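Local coordinates for Lmo0181 protein (Listeria monocytogenes serovar 1/2a, PDB 5F7V) that binds the cyclic glucan cycloalternan as an extracellular solute-binding lipoprotein and probably hands it to an ABC transporter for uptake, at residues 131-136 and 253-258; 157-162 and 245-250; 217-222 and 226-231. All coordinates share one frame; numbering follows the deposited sequence.

Contact 1 (131-136 and 253-258); sequences VTIYNK and WLFDMF. With GLC (alpha-D-glucopyranose), chain B; GLC (alpha-D-glucopyranose), chain C; GLC (alpha-D-glucopyranose), chain D.
Ile133 reaches out from its strand with CD1, and the rims of two phenyl rings close on that one methyl: CE2 of Phe258 lies 3.9 Å from Ile133 CD1, and CE1 of Phe255 lies 4.0 Å from the same carbon. In both cases the methyl sits near the plane of the ring, at an edge and not over a face. The branch is delivered by CG1, anti to the carbonyl carbon (chi1 -54°), from which the chain runs on extended to CD1. Beside it Val131 adds a looser touch, CG2 to Phe255 CE1 at 4.2 Å, again at the ring edge. No hydrogen bond crosses between the segments. Within the turn, Phe258 N donates to Leu254 O at 3.1 Å, while Leu254 CB rests over one face of Phe258.

Further out, Phe240 meets the Phe258 ring and also touches Ile133, and Val267 of the adjacent strand touches both Val131 and Phe255.

At the start of the same turn the indole of Trp253 faces the sugar. C1 of the chain B glucose stands 3.5 Å above the plane of the Trp253 ring, over its centre, and C3 of the chain D glucose covers the same indole nearer the rim. In the ring plane, NE1 of Trp253 donates to O5 of the chain C glucose at 3.1 Å, an almost straight bond (167°). A CH-pi platform that also spends its indole N-H on a sugar oxygen is typical of carbohydrate-binding sites, and here it belongs to the cycloalternan pocket.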
loop_
_atom_site.group_PDB
_atom_site.type_symbol
_atom_site.label_atom_id
_atom_site.label_comp_id
_atom_site.label_asym_id
_atom_site.label_seq_id
_atom_site.Cartn_x
_atom_site.Cartn_y
_atom_site.Cartn_z
ATOM N N VAL A 131 4.713 -3.538 -7.644
ATOM C CA VAL A 131 5.483 -3.992 -8.789
ATOM C C VAL A 131 4.656 -5.014 -9.535
ATOM O O VAL A 131 3.634 -5.498 -9.042
ATOM C CB VAL A 131 6.832 -4.626 -8.383
ATOM C CG1 VAL A 131 7.749 -3.535 -7.843
ATOM C CG2 VAL A 131 6.681 -5.716 -7.350
ATOM N N THR A 132 5.108 -5.316 -10.745
ATOM C CA THR A 132 4.553 -6.477 -11.465
ATOM C C THR A 132 5.297 -7.705 -11.029
ATOM O O THR A 132 6.497 -7.825 -11.283
ATOM C CB THR A 132 4.677 -6.270 -12.967
ATOM O OG1 THR A 132 3.960 -5.081 -13.306
ATOM C CG2 THR A 132 4.124 -7.471 -13.723
ATOM N N ILE A 133 4.587 -8.651 -10.444
ATOM C CA ILE A 133 5.167 -9.900 -9.974
ATOM C C ILE A 133 4.784 -10.966 -10.994
ATOM O O ILE A 133 3.598 -11.090 -11.328
ATOM C CB ILE A 133 4.654 -10.270 -8.586
ATOM C CG1 ILE A 133 4.874 -9.102 -7.614
ATOM C CG2 ILE A 133 5.345 -11.558 -8.121
ATOM C CD1 ILE A 133 4.677 -9.440 -6.176
ATOM N N TYR A 134 5.726 -11.706 -11.545
ATOM C CA TYR A 134 5.390 -12.594 -12.634
ATOM C C TYR A 134 5.936 -13.987 -12.410
ATOM O O TYR A 134 6.982 -14.211 -11.794
ATOM C CB TYR A 134 5.840 -12.020 -13.980
ATOM C CG TYR A 134 7.308 -11.788 -14.195
ATOM C CD1 TYR A 134 7.908 -10.597 -13.810
ATOM C CD2 TYR A 134 8.130 -12.730 -14.799
ATOM C CE1 TYR A 134 9.262 -10.333 -14.025
ATOM C CE2 TYR A 134 9.465 -12.477 -15.010
ATOM C CZ TYR A 134 10.034 -11.296 -14.611
ATOM O OH TYR A 134 11.362 -11.098 -14.881
ATOM N N ASN A 135 5.152 -14.946 -12.894
ATOM C CA ASN A 135 5.434 -16.377 -12.823
ATOM C C ASN A 135 6.275 -16.733 -14.039
ATOM O O ASN A 135 5.768 -16.853 -15.155
ATOM C CB ASN A 135 4.120 -17.140 -12.767
ATOM C CG ASN A 135 4.252 -18.640 -12.733
ATOM O OD1 ASN A 135 5.236 -19.196 -13.204
ATOM N ND2 ASN A 135 3.246 -19.288 -12.160
ATOM N N LYS A 136 7.576 -16.946 -13.813
ATOM C CA LYS A 136 8.506 -17.218 -14.896
ATOM C C LYS A 136 8.209 -18.565 -15.558
ATOM O O LYS A 136 8.442 -18.692 -16.766
ATOM C CB LYS A 136 9.928 -17.245 -14.379
ATOM C CG LYS A 136 10.489 -15.902 -13.919
ATOM C CD LYS A 136 11.792 -16.046 -13.172
ATOM C CE LYS A 136 12.891 -16.451 -14.112
ATOM N NZ LYS A 136 14.185 -16.502 -13.388
ATOM N N TRP A 253 4.799 -6.031 -0.007
ATOM C CA TRP A 253 4.322 -6.673 1.229
ATOM C C TRP A 253 3.896 -8.107 1.035
ATOM O O TRP A 253 3.663 -8.784 2.032
ATOM C CB TRP A 253 3.173 -5.877 1.897
ATOM C CG TRP A 253 2.055 -5.549 0.985
ATOM C CD1 TRP A 253 0.925 -6.298 0.755
ATOM C CD2 TRP A 253 1.916 -4.361 0.206
ATOM N NE1 TRP A 253 0.128 -5.675 -0.149
ATOM C CE2 TRP A 253 0.691 -4.470 -0.493
ATOM C CE3 TRP A 253 2.684 -3.194 0.031
ATOM C CZ2 TRP A 253 0.242 -3.471 -1.373
ATOM C CZ3 TRP A 253 2.215 -2.211 -0.827
ATOM C CH2 TRP A 253 1.027 -2.345 -1.528
ATOM N N LEU A 254 3.818 -8.585 -0.209
ATOM C CA LEU A 254 3.532 -10.002 -0.452
ATOM C C LEU A 254 4.782 -10.816 -0.780
ATOM O O LEU A 254 4.657 -12.010 -1.027
ATOM C CB LEU A 254 2.483 -10.178 -1.552
ATOM C CG LEU A 254 1.106 -9.670 -1.099
ATOM C CD1 LEU A 254 0.084 -9.943 -2.211
ATOM C CD2 LEU A 254 0.614 -10.213 0.239
ATOM N N PHE A 255 5.965 -10.218 -0.771
ATOM C CA PHE A 255 7.153 -11.013 -1.028
ATOM C C PHE A 255 7.313 -12.132 0.003
ATOM O O PHE A 255 7.694 -13.231 -0.388
ATOM C CB PHE A 255 8.408 -10.148 -0.963
ATOM C CG PHE A 255 8.661 -9.275 -2.165
ATOM C CD1 PHE A 255 7.766 -9.159 -3.236
ATOM C CD2 PHE A 255 9.808 -8.477 -2.170
ATOM C CE1 PHE A 255 8.040 -8.305 -4.286
ATOM C CE2 PHE A 255 10.087 -7.644 -3.213
ATOM C CZ PHE A 255 9.187 -7.548 -4.262
ATOM N N ASP A 256 7.008 -11.911 1.282
ATOM C CA ASP A 256 7.116 -12.994 2.261
ATOM C C ASP A 256 6.156 -14.147 1.915
ATOM O O ASP A 256 6.601 -15.296 1.917
ATOM C CB ASP A 256 6.856 -12.487 3.687
ATOM C CG ASP A 256 7.011 -13.576 4.722
ATOM O OD1 ASP A 256 8.168 -13.899 5.029
ATOM O OD2 ASP A 256 5.985 -14.142 5.183
ATOM N N MET A 257 4.891 -13.859 1.606
ATOM C CA MET A 257 3.917 -14.888 1.212
ATOM C C MET A 257 4.458 -15.761 0.089
ATOM O O MET A 257 4.316 -16.990 0.093
ATOM C CB MET A 257 2.626 -14.201 0.728
ATOM C CG MET A 257 1.466 -15.085 0.315
ATOM S SD MET A 257 0.015 -14.053 0.085
ATOM C CE MET A 257 -0.484 -13.663 1.756
ATOM N N PHE A 258 5.091 -15.109 -0.878
ATOM C CA PHE A 258 5.462 -15.751 -2.125
ATOM C C PHE A 258 6.795 -16.468 -2.035
ATOM O O PHE A 258 7.179 -17.115 -2.997
ATOM C CB PHE A 258 5.451 -14.753 -3.282
ATOM C CG PHE A 258 4.084 -14.194 -3.627
ATOM C CD1 PHE A 258 2.879 -14.802 -3.269
ATOM C CD2 PHE A 258 4.012 -13.029 -4.328
ATOM C CE1 PHE A 258 1.655 -14.260 -3.614
ATOM C CE2 PHE A 258 2.782 -12.455 -4.666
ATOM C CZ PHE A 258 1.600 -13.071 -4.311
HETATM C C1 GLC B . -0.098 -2.033 2.211
HETATM C C2 GLC B . 0.705 -0.945 2.885
HETATM C C3 GLC B . -0.198 0.214 3.266
HETATM C C4 GLC B . -1.020 0.671 2.066
HETATM C C5 GLC B . -1.801 -0.502 1.487
HETATM C C6 GLC B . -2.549 -0.144 0.209
HETATM O O2 GLC B . 1.352 -1.498 4.037
HETATM O O3 GLC B . 0.636 1.284 3.700
HETATM O O4 GLC B . -1.974 1.630 2.533
HETATM O O5 GLC B . -0.869 -1.544 1.121
HETATM O O6 GLC B . -3.055 -1.410 -0.274
HETATM C C1 GLC C . -3.217 -5.846 -2.476
HETATM C C2 GLC C . -3.989 -6.928 -3.209
HETATM C C3 GLC C . -4.982 -7.630 -2.317
HETATM C C4 GLC C . -4.345 -8.066 -1.010
HETATM C C5 GLC C . -3.657 -6.896 -0.339
HETATM C C6 GLC C . -2.860 -7.436 0.837
HETATM O O2 GLC C . -4.633 -6.407 -4.378
HETATM O O3 GLC C . -5.677 -8.697 -2.942
HETATM O O4 GLC C . -5.308 -8.670 -0.155
HETATM O O5 GLC C . -2.686 -6.343 -1.228
HETATM O O6 GLC C . -2.159 -6.418 1.559
HETATM C C1 GLC D . -2.975 -5.736 2.513
HETATM C C2 GLC D . -2.588 -4.270 2.476
HETATM C C3 GLC D . -1.179 -4.039 2.998
HETATM C C4 GLC D . -1.087 -4.622 4.394
HETATM C C5 GLC D . -1.400 -6.121 4.302
HETATM C C6 GLC D . -1.264 -6.831 5.643
HETATM O O2 GLC D . -2.709 -3.798 1.135
HETATM O O3 GLC D . -0.948 -2.643 3.161
HETATM O O4 GLC D . 0.196 -4.365 4.974
HETATM O O5 GLC D . -2.733 -6.267 3.809
HETATM O O6 GLC D . -2.338 -6.394 6.476
#

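Contact 2 (157-162 and 245-250); sequences EAAAKK and IAMLHT. With GLC (alpha-D-glucopyranose), chain C.
Neither Met247 nor the alanines it touches, Ala159 and Ala160, has a flat side chain; the flat group of the strand segment is the imidazole of His249, two residues further along. Both of its nitrogens are hydrogen-bonded, ND1 to Glu270 OE2 and NE2 to Glu156 OE2, which fixes the ring's rotation and would probably favour a doubly protonated imidazole. Between those nitrogens, CE1 of His249 packs against Thr132 OG1.

The contact itself is made by one methyl. CE of Met247 lies 3.6 Å from Ala160 N and 3.8 Å from Ala160 CB, so that it rests on the helix backbone as much as on a side chain. Ala159 CB is its other neighbour, at 4.0 Å from Met247 CE. Met247 runs straight from CA through CG to SD (chi2 176°) and then bends at the last torsion (chi3 -80°), which lays the methyl between the two alanines. The small side chains are consistent with the close approach of the backbones, 7.4 Å between the CA atoms of Ala160 and Ala246. Trp151 touches both Ala159 and Met247, and Thr173 of the neighbouring strand touches Ala160; the three touching residues are buried.

Further along the strand, Thr250 OG1 comes within 3.7 Å of C1 of the chain C glucose, so the segment runs from the buried helix contact to the sugar pocket. A helix packed against the start of a strand whose other end reaches the ligand is consistent with an alpha/beta lobe of the periplasmic-binding-protein fold.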
loop_
_atom_site.group_PDB
_atom_site.type_symbol
_atom_site.label_atom_id
_atom_site.label_comp_id
_atom_site.label_asym_id
_atom_site.label_seq_id
_atom_site.Cartn_x
_atom_site.Cartn_y
_atom_site.Cartn_z
ATOM N N GLU A 157 -0.496 -6.026 -22.234
ATOM C CA GLU A 157 -1.742 -6.588 -22.720
ATOM C C GLU A 157 -1.474 -7.700 -23.716
ATOM O O GLU A 157 -2.164 -8.723 -23.678
ATOM C CB GLU A 157 -2.590 -5.500 -23.376
ATOM C CG GLU A 157 -3.169 -4.455 -22.401
ATOM C CD GLU A 157 -3.790 -3.219 -23.039
ATOM O OE1 GLU A 157 -4.012 -3.261 -24.260
ATOM O OE2 GLU A 157 -4.180 -2.208 -22.374
ATOM N N ALA A 158 -0.531 -7.533 -24.613
ATOM C CA ALA A 158 -0.239 -8.566 -25.595
ATOM C C ALA A 158 0.319 -9.809 -24.903
ATOM O O ALA A 158 -0.078 -10.960 -25.200
ATOM C CB ALA A 158 0.726 -8.103 -26.658
ATOM N N ALA A 159 1.213 -9.629 -23.935
ATOM C CA ALA A 159 1.767 -10.725 -23.145
ATOM C C ALA A 159 0.662 -11.424 -22.418
ATOM O O ALA A 159 0.562 -12.633 -22.462
ATOM C CB ALA A 159 2.833 -10.258 -22.198
ATOM N N ALA A 160 -0.204 -10.664 -21.759
ATOM C CA ALA A 160 -1.318 -11.237 -21.004
ATOM C C ALA A 160 -2.233 -12.047 -21.899
ATOM O O ALA A 160 -2.713 -13.108 -21.485
ATOM C CB ALA A 160 -2.125 -10.154 -20.317
ATOM N N LYS A 161 -2.495 -11.591 -23.114
ATOM C CA LYS A 161 -3.331 -12.343 -24.028
ATOM C C LYS A 161 -2.676 -13.672 -24.395
ATOM O O LYS A 161 -3.336 -14.732 -24.370
ATOM C CB LYS A 161 -3.656 -11.491 -25.273
ATOM C CG LYS A 161 -4.638 -10.358 -24.993
ATOM C CD LYS A 161 -4.716 -9.336 -26.134
ATOM C CE LYS A 161 -5.558 -8.159 -25.714
ATOM N NZ LYS A 161 -5.573 -7.132 -26.794
ATOM N N LYS A 162 -1.388 -13.692 -24.699
ATOM C CA LYS A 162 -0.716 -14.932 -25.047
ATOM C C LYS A 162 -0.560 -15.876 -23.860
ATOM O O LYS A 162 -0.524 -17.067 -24.064
ATOM C CB LYS A 162 0.669 -14.627 -25.619
ATOM C CG LYS A 162 0.561 -13.912 -26.956
ATOM C CD LYS A 162 1.907 -13.722 -27.663
ATOM C CE LYS A 162 2.791 -12.706 -26.981
ATOM N NZ LYS A 162 4.106 -12.509 -27.647
ATOM N N ILE A 245 -2.076 -17.183 -12.442
ATOM C CA ILE A 245 -1.916 -15.797 -12.891
ATOM C C ILE A 245 -0.466 -15.576 -13.334
ATOM O O ILE A 245 0.460 -15.731 -12.547
ATOM C CB ILE A 245 -2.352 -14.821 -11.784
ATOM C CG1 ILE A 245 -3.832 -14.959 -11.414
ATOM C CG2 ILE A 245 -1.999 -13.397 -12.184
ATOM C CD1 ILE A 245 -4.335 -14.129 -10.259
ATOM N N ALA A 246 -0.258 -15.184 -14.584
ATOM C CA ALA A 246 1.108 -14.961 -15.039
ATOM C C ALA A 246 1.725 -13.669 -14.533
ATOM O O ALA A 246 2.921 -13.654 -14.243
ATOM C CB ALA A 246 1.160 -14.996 -16.560
ATOM N N MET A 247 0.936 -12.600 -14.401
ATOM C CA MET A 247 1.429 -11.264 -13.971
ATOM C C MET A 247 0.453 -10.738 -12.930
ATOM O O MET A 247 -0.738 -10.658 -13.182
ATOM C CB MET A 247 1.515 -10.257 -15.122
ATOM C CG MET A 247 2.597 -10.554 -16.119
ATOM S SD MET A 247 2.598 -9.430 -17.509
ATOM C CE MET A 247 1.288 -10.079 -18.567
ATOM N N LEU A 248 0.968 -10.377 -11.759
ATOM C CA LEU A 248 0.144 -9.878 -10.665
ATOM C C LEU A 248 0.671 -8.505 -10.249
ATOM O O LEU A 248 1.834 -8.398 -9.844
ATOM C CB LEU A 248 0.189 -10.845 -9.497
ATOM C CG LEU A 248 -0.581 -10.432 -8.254
ATOM C CD1 LEU A 248 -2.062 -10.375 -8.516
ATOM C CD2 LEU A 248 -0.271 -11.428 -7.153
ATOM N N HIS A 249 -0.191 -7.492 -10.283
ATOM C CA HIS A 249 0.217 -6.138 -9.842
ATOM C C HIS A 249 -0.124 -5.999 -8.365
ATOM O O HIS A 249 -1.289 -5.887 -7.989
ATOM C CB HIS A 249 -0.544 -5.084 -10.664
ATOM C CG HIS A 249 -0.164 -5.108 -12.100
ATOM N ND1 HIS A 249 0.613 -4.139 -12.669
ATOM C CD2 HIS A 249 -0.433 -5.997 -13.079
ATOM C CE1 HIS A 249 0.802 -4.413 -13.944
ATOM N NE2 HIS A 249 0.186 -5.544 -14.217
ATOM N N THR A 250 0.905 -6.065 -7.536
ATOM C CA THR A 250 0.669 -6.063 -6.094
ATOM C C THR A 250 1.896 -5.579 -5.371
ATOM O O THR A 250 2.942 -5.294 -5.963
ATOM C CB THR A 250 0.196 -7.450 -5.618
ATOM O OG1 THR A 250 -0.395 -7.313 -4.331
ATOM C CG2 THR A 250 1.324 -8.441 -5.609
HETATM C C1 GLC C . -3.217 -5.846 -2.476
HETATM C C2 GLC C . -3.989 -6.928 -3.209
HETATM C C3 GLC C . -4.982 -7.630 -2.317
HETATM C C4 GLC C . -4.345 -8.066 -1.010
HETATM C C5 GLC C . -3.657 -6.896 -0.339
HETATM C C6 GLC C . -2.860 -7.436 0.837
HETATM O O2 GLC C . -4.633 -6.407 -4.378
HETATM O O3 GLC C . -5.677 -8.697 -2.942
HETATM O O4 GLC C . -5.308 -8.670 -0.155
HETATM O O5 GLC C . -2.686 -6.343 -1.228
HETATM O O6 GLC C . -2.159 -6.418 1.559
#

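Contact 3 (217-222 and 226-231); sequences NEVTDS and PSPADL
Val219 carries this contact, with its CB directed at Ser227 and its two methyls dividing the work. From CB, the branch CG1 is anti to the backbone N (chi1 170°) and lands on Ser227, 3.6 Å from Ser227 CB and 3.7 Å from Ser227 CA. A more distant touch brings Pro228 CD to 4.4 Å from Val219 CG1. The second branch, CG2, turns to Pro226, the residue before Ser227, and meets its carbonyl at 4.0 Å from Pro226 O. CB itself meets nothing within contact distance across the segments, and the two methyls do the touching; the CA atoms of Val219 and Ser227 are 5.5 Å apart.

Ser227, which Val219 leans on, is tied to Asp230 by a capping box. Ser227 OG accepts from Asp230 N at 3.1 Å, while Ser227 N gives its proton to Asp230 OD2 at 2.9 Å in a nearly straight bond (172°). The carboxylate is approached on its anti side, 28° out of its plane. The other segment closes its helix at Asn217 O, which takes Asp221 N and Ser222 N from opposite faces of the peptide plane.

The pair thus joins the end of helix 206-220 to the start of helix 228-231 across a tight connection, in which Glu218 and Ala225 share a backbone hydrogen bond. Leu376 of helix 361-376 touches both Val219 and Pro228. Pro226, which is buried, touches Trp171 and Ser174 of strand 171-174, and Glu218 and Ser222 touch Glu157 and Lys161 of helix 153-163.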
loop_
_atom_site.group_PDB
_atom_site.type_symbol
_atom_site.label_atom_id
_atom_site.label_comp_id
_atom_site.label_asym_id
_atom_site.label_seq_id
_atom_site.Cartn_x
_atom_site.Cartn_y
_atom_site.Cartn_z
ATOM N N ASN A 217 -11.368 -3.635 -19.483
ATOM C CA ASN A 217 -11.439 -4.509 -20.649
ATOM C C ASN A 217 -10.651 -5.783 -20.448
ATOM O O ASN A 217 -11.021 -6.810 -21.053
ATOM C CB ASN A 217 -10.881 -3.800 -21.877
ATOM C CG ASN A 217 -11.870 -2.932 -22.608
ATOM O OD1 ASN A 217 -13.041 -2.932 -22.303
ATOM N ND2 ASN A 217 -11.385 -2.254 -23.625
ATOM N N GLU A 218 -9.596 -5.770 -19.636
ATOM C CA GLU A 218 -8.881 -7.021 -19.361
ATOM C C GLU A 218 -9.764 -8.049 -18.707
ATOM O O GLU A 218 -9.626 -9.261 -18.917
ATOM C CB GLU A 218 -7.697 -6.738 -18.453
ATOM C CG GLU A 218 -6.638 -5.966 -19.201
ATOM C CD GLU A 218 -5.327 -5.841 -18.483
ATOM O OE1 GLU A 218 -5.357 -5.757 -17.239
ATOM O OE2 GLU A 218 -4.310 -5.765 -19.228
ATOM N N VAL A 219 -10.726 -7.592 -17.915
ATOM C CA VAL A 219 -11.658 -8.509 -17.261
ATOM C C VAL A 219 -12.847 -8.829 -18.165
ATOM O O VAL A 219 -13.223 -10.003 -18.283
ATOM C CB VAL A 219 -12.179 -7.895 -15.939
ATOM C CG1 VAL A 219 -13.335 -8.704 -15.360
ATOM C CG2 VAL A 219 -11.010 -7.762 -14.980
ATOM N N THR A 220 -13.484 -7.837 -18.785
ATOM C CA THR A 220 -14.779 -8.035 -19.446
ATOM C C THR A 220 -14.701 -8.358 -20.931
ATOM O O THR A 220 -15.676 -8.934 -21.472
ATOM C CB THR A 220 -15.681 -6.808 -19.265
ATOM O OG1 THR A 220 -15.119 -5.737 -20.023
ATOM C CG2 THR A 220 -15.830 -6.422 -17.784
ATOM N N ASP A 221 -13.591 -8.021 -21.584
ATOM C CA ASP A 221 -13.481 -7.990 -23.048
ATOM C C ASP A 221 -12.477 -9.038 -23.496
ATOM O O ASP A 221 -12.896 -10.065 -24.043
ATOM C CB ASP A 221 -13.107 -6.580 -23.527
ATOM C CG ASP A 221 -13.036 -6.439 -25.021
ATOM O OD1 ASP A 221 -13.607 -7.281 -25.709
ATOM O OD2 ASP A 221 -12.400 -5.464 -25.493
ATOM N N SER A 222 -11.188 -8.819 -23.241
ATOM C CA SER A 222 -10.173 -9.797 -23.613
ATOM C C SER A 222 -10.156 -10.950 -22.634
ATOM O O SER A 222 -9.610 -12.019 -22.963
ATOM C CB SER A 222 -8.800 -9.142 -23.676
ATOM O OG SER A 222 -8.481 -8.591 -22.405
ATOM N N PRO A 226 -8.791 -12.336 -14.104
ATOM C CA PRO A 226 -9.956 -12.957 -13.478
ATOM C C PRO A 226 -10.978 -11.913 -13.015
ATOM O O PRO A 226 -10.597 -10.840 -12.507
ATOM C CB PRO A 226 -9.339 -13.740 -12.317
ATOM C CG PRO A 226 -8.059 -13.036 -12.023
ATOM C CD PRO A 226 -7.543 -12.612 -13.361
ATOM N N SER A 227 -12.257 -12.208 -13.183
ATOM C CA SER A 227 -13.316 -11.306 -12.780
ATOM C C SER A 227 -13.645 -11.457 -11.320
ATOM O O SER A 227 -13.189 -12.397 -10.681
ATOM C CB SER A 227 -14.556 -11.627 -13.553
ATOM O OG SER A 227 -15.068 -12.868 -13.129
ATOM N N PRO A 228 -14.532 -10.597 -10.795
ATOM C CA PRO A 228 -14.963 -10.789 -9.425
ATOM C C PRO A 228 -15.574 -12.158 -9.175
ATOM O O PRO A 228 -15.318 -12.801 -8.136
ATOM C CB PRO A 228 -15.981 -9.656 -9.230
ATOM C CG PRO A 228 -15.398 -8.547 -10.026
ATOM C CD PRO A 228 -14.880 -9.238 -11.270
ATOM N N ALA A 229 -16.345 -12.639 -10.130
ATOM C CA ALA A 229 -16.920 -13.992 -10.080
ATOM C C ALA A 229 -15.787 -15.025 -9.997
ATOM O O ALA A 229 -15.822 -15.911 -9.162
ATOM C CB ALA A 229 -17.807 -14.263 -11.291
ATOM N N ASP A 230 -14.766 -14.897 -10.847
ATOM C CA ASP A 230 -13.649 -15.841 -10.787
ATOM C C ASP A 230 -12.916 -15.802 -9.435
ATOM O O ASP A 230 -12.366 -16.815 -8.965
ATOM C CB ASP A 230 -12.639 -15.518 -11.901
ATOM C CG ASP A 230 -13.203 -15.627 -13.320
ATOM O OD1 ASP A 230 -13.999 -16.555 -13.589
ATOM O OD2 ASP A 230 -12.825 -14.849 -14.213
ATOM N N LEU A 231 -12.865 -14.639 -8.804
ATOM C CA LEU A 231 -12.166 -14.433 -7.537
ATOM C C LEU A 231 -13.054 -14.590 -6.301
ATOM O O LEU A 231 -12.526 -14.464 -5.188
ATOM C CB LEU A 231 -11.587 -13.023 -7.515
ATOM C CG LEU A 231 -10.471 -12.733 -8.486
ATOM C CD1 LEU A 231 -10.211 -11.247 -8.635
ATOM C CD2 LEU A 231 -9.221 -13.459 -8.031
#

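Overall arrangement
Contacts 1 and 2 share a sheet, since strand 119-135 runs beside strand 245-251: Ile133 O lies 2.8 Å from Leu248 N, and Asn135 N lies 2.9 Å from Ala246 O, both probable hydrogen bonds. Their centres are 13 Å apart, and both reach the chain C glucose, contact 1 through Trp253 and contact 2 through Thr250. Contact 3 stands apart from the sugar, the Pro226 side chain being about 10 Å from a bound glucose; its centre is about 12 Å from that of contact 2 and about 21 Å from that of contact 1. It meets contact 2 where Glu157 CG packs 3.6 Å from Glu218 OE2. Along the chain 3 nests inside 2 and 2 inside 1.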